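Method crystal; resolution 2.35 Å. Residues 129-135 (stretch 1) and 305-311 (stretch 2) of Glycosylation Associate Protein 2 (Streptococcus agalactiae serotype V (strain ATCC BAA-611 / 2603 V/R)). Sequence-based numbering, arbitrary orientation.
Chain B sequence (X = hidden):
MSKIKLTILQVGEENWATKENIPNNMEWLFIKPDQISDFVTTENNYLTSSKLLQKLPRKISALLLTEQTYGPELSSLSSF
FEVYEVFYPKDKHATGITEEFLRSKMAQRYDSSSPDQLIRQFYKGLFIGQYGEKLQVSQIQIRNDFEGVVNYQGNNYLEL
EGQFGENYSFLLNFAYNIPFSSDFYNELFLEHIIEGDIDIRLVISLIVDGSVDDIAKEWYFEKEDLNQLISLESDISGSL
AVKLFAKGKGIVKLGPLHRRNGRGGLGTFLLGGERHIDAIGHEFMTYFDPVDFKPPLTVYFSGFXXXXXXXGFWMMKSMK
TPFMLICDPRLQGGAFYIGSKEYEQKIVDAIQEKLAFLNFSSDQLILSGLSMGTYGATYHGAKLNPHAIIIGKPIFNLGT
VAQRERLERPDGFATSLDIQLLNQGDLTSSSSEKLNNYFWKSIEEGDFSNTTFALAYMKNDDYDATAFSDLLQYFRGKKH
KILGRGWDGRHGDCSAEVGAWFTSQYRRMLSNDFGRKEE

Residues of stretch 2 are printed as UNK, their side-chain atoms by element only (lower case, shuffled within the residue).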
ATOM      1  N   GLY B 129      -9.244  -6.686   5.873  1.00 41.47           N
ATOM      2  CA  GLY B 129      -9.321  -6.348   4.468  1.00 41.20           C
ATOM      3  C   GLY B 129      -8.712  -4.986   4.169  1.00 40.45           C
ATOM      4  O   GLY B 129      -8.331  -4.217   5.059  1.00 41.15           O
ATOM      5  N   GLN B 130      -8.608  -4.705   2.878  1.00 36.31           N
ATOM      6  CA  GLN B 130      -8.122  -3.427   2.385  1.00 36.92           C
ATOM      7  C   GLN B 130      -8.949  -3.064   1.163  1.00 36.54           C
ATOM      8  O   GLN B 130      -9.438  -3.954   0.462  1.00 35.30           O
ATOM      9  CB  GLN B 130      -6.636  -3.509   2.010  1.00 34.08           C
ATOM     10  CG  GLN B 130      -6.324  -4.748   1.168  1.00 37.82           C
ATOM     11  CD  GLN B 130      -4.862  -4.878   0.736  1.00 38.14           C
ATOM     12  OE1 GLN B 130      -4.102  -3.900   0.717  1.00 39.59           O
ATOM     13  NE2 GLN B 130      -4.468  -6.097   0.372  1.00 38.70           N
ATOM     14  N   TYR B 131      -9.110  -1.760   0.911  1.00 35.35           N
ATOM     15  CA  TYR B 131      -9.711  -1.337  -0.354  1.00 34.69           C
ATOM     16  C   TYR B 131      -9.372   0.111  -0.672  1.00 31.98           C
ATOM     17  O   TYR B 131      -9.306   0.967   0.214  1.00 33.94           O
ATOM     18  CB  TYR B 131     -11.238  -1.481  -0.387  1.00 32.92           C
ATOM     19  CG  TYR B 131     -11.781  -1.324  -1.807  1.00 39.59           C
ATOM     20  CD1 TYR B 131     -11.462  -2.253  -2.802  1.00 38.52           C
ATOM     21  CD2 TYR B 131     -12.555  -0.225  -2.166  1.00 39.70           C
ATOM     22  CE1 TYR B 131     -11.929  -2.113  -4.102  1.00 40.16           C
ATOM     23  CE2 TYR B 131     -13.044  -0.080  -3.473  1.00 42.86           C
ATOM     24  CZ  TYR B 131     -12.723  -1.030  -4.435  1.00 43.89           C
ATOM     25  OH  TYR B 131     -13.179  -0.900  -5.734  1.00 45.51           O
ATOM     26  N   GLY B 132      -9.201   0.371  -1.959  1.00 32.41           N
ATOM     27  CA  GLY B 132      -9.149   1.724  -2.474  1.00 32.99           C
ATOM     28  C   GLY B 132      -9.455   1.700  -3.950  1.00 32.75           C
ATOM     29  O   GLY B 132      -9.374   0.654  -4.601  1.00 35.43           O
ATOM     30  N   GLU B 133      -9.829   2.865  -4.475  1.00 32.98           N
ATOM     31  CA  GLU B 133     -10.001   3.023  -5.912  1.00 34.41           C
ATOM     32  C   GLU B 133      -9.950   4.508  -6.237  1.00 32.33           C
ATOM     33  O   GLU B 133      -9.954   5.365  -5.349  1.00 32.61           O
ATOM     34  CB  GLU B 133     -11.299   2.369  -6.406  1.00 34.74           C
ATOM     35  CG  GLU B 133     -12.566   3.118  -6.070  1.00 39.21           C
ATOM     36  CD  GLU B 133     -13.817   2.416  -6.616  1.00 42.61           C
ATOM     37  OE1 GLU B 133     -13.917   1.184  -6.507  1.00 44.06           O
ATOM     38  OE2 GLU B 133     -14.710   3.095  -7.152  1.00 46.94           O
ATOM     39  N   LYS B 134      -9.863   4.794  -7.527  1.00 27.02           N
ATOM     40  CA  LYS B 134      -9.654   6.144  -8.031  1.00 35.69           C
ATOM     41  C   LYS B 134     -10.889   6.637  -8.783  1.00 32.17           C
ATOM     42  O   LYS B 134     -11.526   5.877  -9.516  1.00 30.16           O
ATOM     43  CB  LYS B 134      -8.423   6.198  -8.957  1.00 31.90           C
ATOM     44  CG  LYS B 134      -7.091   6.303  -8.208  1.00 30.54           C
ATOM     45  CD  LYS B 134      -5.933   5.819  -9.030  1.00 30.97           C
ATOM     46  CE  LYS B 134      -5.822   4.288  -8.981  1.00 32.42           C
ATOM     47  NZ  LYS B 134      -4.649   3.835  -9.770  1.00 33.26           N
ATOM     48  N   LEU B 135     -11.245   7.899  -8.554  1.00 31.23           N
ATOM     49  CA  LEU B 135     -12.127   8.644  -9.445  1.00 29.86           C
ATOM     50  C   LEU B 135     -11.214   9.385 -10.410  1.00 31.27           C
ATOM     51  O   LEU B 135     -10.491  10.312 -10.007  1.00 29.97           O
ATOM     52  CB  LEU B 135     -13.020   9.603  -8.659  1.00 29.07           C
ATOM     53  CG  LEU B 135     -14.183   8.931  -7.918  1.00 31.61           C
ATOM     54  CD1 LEU B 135     -13.722   8.270  -6.600  1.00 30.55           C
ATOM     55  CD2 LEU B 135     -15.265   9.926  -7.627  1.00 32.70           C
ATOM     56  N   UNK B 305      -2.811  -3.331 -10.808  1.00 42.56           N
ATOM     57  CA  UNK B 305      -4.162  -3.573 -10.302  1.00 43.51           C
ATOM     58  C   UNK B 305      -4.907  -2.246 -10.140  1.00 42.20           C
ATOM     59  O   UNK B 305      -4.422  -1.342  -9.455  1.00 40.30           O
ATOM     60  c   UNK B 305      -3.218  -3.718  -7.843  1.00 47.15           C
ATOM     61  c   UNK B 305      -3.196  -4.528  -6.504  1.00 46.13           C
ATOM     62  c   UNK B 305      -4.823  -5.312  -4.787  1.00 49.42           C
ATOM     63  n   UNK B 305      -5.927  -5.117  -4.067  1.00 44.40           N
ATOM     64  n   UNK B 305      -4.148  -6.444  -4.627  1.00 52.85           N
ATOM     65  n   UNK B 305      -4.401  -4.391  -5.667  1.00 46.05           N
ATOM     66  c   UNK B 305      -4.128  -4.344  -8.958  1.00 44.24           C
ATOM     67  N   UNK B 306      -6.095  -2.145 -10.750  1.00 43.12           N
ATOM     68  CA  UNK B 306      -6.920  -0.943 -10.621  1.00 40.00           C
ATOM     69  C   UNK B 306      -7.384  -0.741  -9.186  1.00 39.50           C
ATOM     70  O   UNK B 306      -7.352   0.377  -8.666  1.00 38.20           O
ATOM     71  c   UNK B 306      -8.138  -1.016 -11.551  1.00 38.44           C
ATOM     72  o   UNK B 306      -7.747  -1.377 -12.864  1.00 53.41           O
ATOM     73  N   UNK B 307      -7.858  -1.807  -8.544  1.00 40.43           N
ATOM     74  CA  UNK B 307      -8.231  -1.720  -7.141  1.00 39.63           C
ATOM     75  C   UNK B 307      -6.970  -1.565  -6.305  1.00 39.84           C
ATOM     76  O   UNK B 307      -5.997  -2.300  -6.491  1.00 42.22           O
ATOM     77  c   UNK B 307      -9.009  -2.961  -6.715  1.00 34.74           C
ATOM     78  N   UNK B 308      -6.972  -0.600  -5.397  1.00 35.93           N
ATOM     79  CA  UNK B 308      -5.742  -0.291  -4.685  1.00 38.82           C
ATOM     80  C   UNK B 308      -5.470  -1.303  -3.569  1.00 39.02           C
ATOM     81  O   UNK B 308      -6.343  -2.082  -3.174  1.00 40.80           O
ATOM     82  c   UNK B 308      -5.810   1.137  -4.140  1.00 35.26           C
ATOM     83  c   UNK B 308      -5.842   3.575  -4.822  1.00 34.69           C
ATOM     84  c   UNK B 308      -6.100   2.139  -5.241  1.00 33.01           C
ATOM     85  o   UNK B 308      -5.540   3.833  -3.619  1.00 31.05           O
ATOM     86  o   UNK B 308      -5.949   4.453  -5.710  1.00 33.85           O
ATOM     87  N   UNK B 309      -4.235  -1.295  -3.072  1.00 37.48           N
ATOM     88  CA  UNK B 309      -3.831  -2.128  -1.955  1.00 35.85           C
ATOM     89  C   UNK B 309      -2.665  -3.036  -2.312  1.00 36.30           C
ATOM     90  O   UNK B 309      -2.159  -3.038  -3.434  1.00 36.43           O
ATOM     91  N   UNK B 310      -2.233  -3.811  -1.314  1.00 35.53           N
ATOM     92  CA  UNK B 310      -1.094  -4.717  -1.483  1.00 37.23           C
ATOM     93  C   UNK B 310      -1.514  -6.053  -2.079  1.00 40.32           C
ATOM     94  O   UNK B 310      -2.512  -6.652  -1.664  1.00 39.60           O
ATOM     95  c   UNK B 310       1.321  -3.197   0.091  1.00 32.02           C
ATOM     96  c   UNK B 310       0.124  -3.765   0.515  1.00 33.08           C
ATOM     97  c   UNK B 310       1.818  -2.058   0.694  1.00 32.56           C
ATOM     98  c   UNK B 310      -0.079  -2.048   2.189  1.00 33.64           C
ATOM     99  c   UNK B 310       1.127  -1.480   1.757  1.00 32.45           C
ATOM    100  c   UNK B 310      -0.409  -4.986  -0.149  1.00 33.74           C
ATOM    101  c   UNK B 310      -0.565  -3.184   1.569  1.00 30.59           C
ATOM    102  N   UNK B 311      -0.727  -6.523  -3.040  1.00 42.39           N
ATOM    103  CA  UNK B 311      -0.807  -7.887  -3.539  1.00 40.83           C
ATOM    104  C   UNK B 311       0.099  -8.812  -2.737  1.00 44.56           C
ATOM    105  O   UNK B 311       1.173  -8.413  -2.275  1.00 41.53           O
ATOM    106  o   UNK B 311       0.294  -8.454  -7.543  1.00 50.99           O
ATOM    107  o   UNK B 311      -1.751  -8.107  -8.324  1.00 51.55           O
ATOM    108  c   UNK B 311      -0.935  -8.197  -7.386  1.00 52.09           C
ATOM    109  c   UNK B 311      -0.367  -7.954  -4.993  1.00 42.25           C
ATOM    110  c   UNK B 311      -1.464  -7.975  -5.986  1.00 48.64           C
TER
HETATM  111  O   HOH W   1      -9.063   2.630  -9.342  1.00 33.76           O
HETATM  112  O   HOH W   2      -4.742   1.266  -8.358  1.00 37.22           O

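Position 305 carries three carbons, a nitrogen, and then a carbon bearing two further nitrogens, which is a guanidinium group on an aliphatic stem: Arg305. Its side chain makes no close contact with stretch 1 and instead braces its own segment, Arg305 NE donating to the carbonyl O of position 307 at 2.8 Å.

Position 306 has one carbon and one oxygen, a short hydroxyl side chain whose CB points sideways and whose nearest approach to stretch 1 is 6.2 Å, from its CB to Lys134 NZ. One carbon followed by one oxygen identifies Ser306. Its contribution is through the backbone: water 1 accepts from Lys134 N (2.9 Å) and donates to Ser306 O (2.9 Å), bridging the two stretches where they no longer bond directly.

At position 307 a single carbon completes the side chain, and this CB lies 4.0 Å from Tyr131 CE1, an apolar contact made obliquely to the ring. The residue is Ala307.

Position 308 shows three carbons in line, the third carrying two oxygens. The CB points toward stretch 1, and the chain runs beside Gly132 and Glu133 until one oxygen comes 3.3 Å from Lys134 CE. Three carbons before the oxygens make it Glu308. Its OE2 lies 4.3 Å from Lys134 NZ, so the charges are near each other without forming a salt bridge. The backbone is engaged more directly, Glu308 N donating to Gly132 O at 2.8 Å with a nearly linear angle of 170°.

Position 309 has no side-chain atoms. Its CA is 3.2 Å from Gln130 OE1, and an ideal CB would fall 2.5 Å from that same OE1, a clash; phi and psi of 122° and 179° independently call for glycine. This is Gly309.

Position 310 bears one carbon and a ring of six carbons with no heteroatom, approached obliquely by Gln130 OE1. It is Phe310, whose CD2 lies 3.7 Å from Gln130 OE1.

Position 311 again has three carbons ending in two oxygens, but its CB points away and its nearest side-chain approach to stretch 1 is 7.0 Å, from CB to Gln130 NE2: Glu311.

The contact rests on two anchors. Gln130, extended toward stretch 2, pairs its amide with one backbone unit: OE1 accepts from Phe310 N at 2.8 Å, and NE2 donates to Phe310 O at 2.9 Å. Further along, the Glu308 N to Gly132 O bond fixes the backbones where the CA atoms of Gly132 and Glu308 approach to 4.5 Å. The absent side chain at Gly132 allows this closeness, since an ideal CB would sit a tight 3.0 Å from Glu308 CB, while the bare Gly309 leaves room for Gln130 OE1, and the segments run in roughly opposing directions.

Stretch 2, residues 305-311: RSAEGFE
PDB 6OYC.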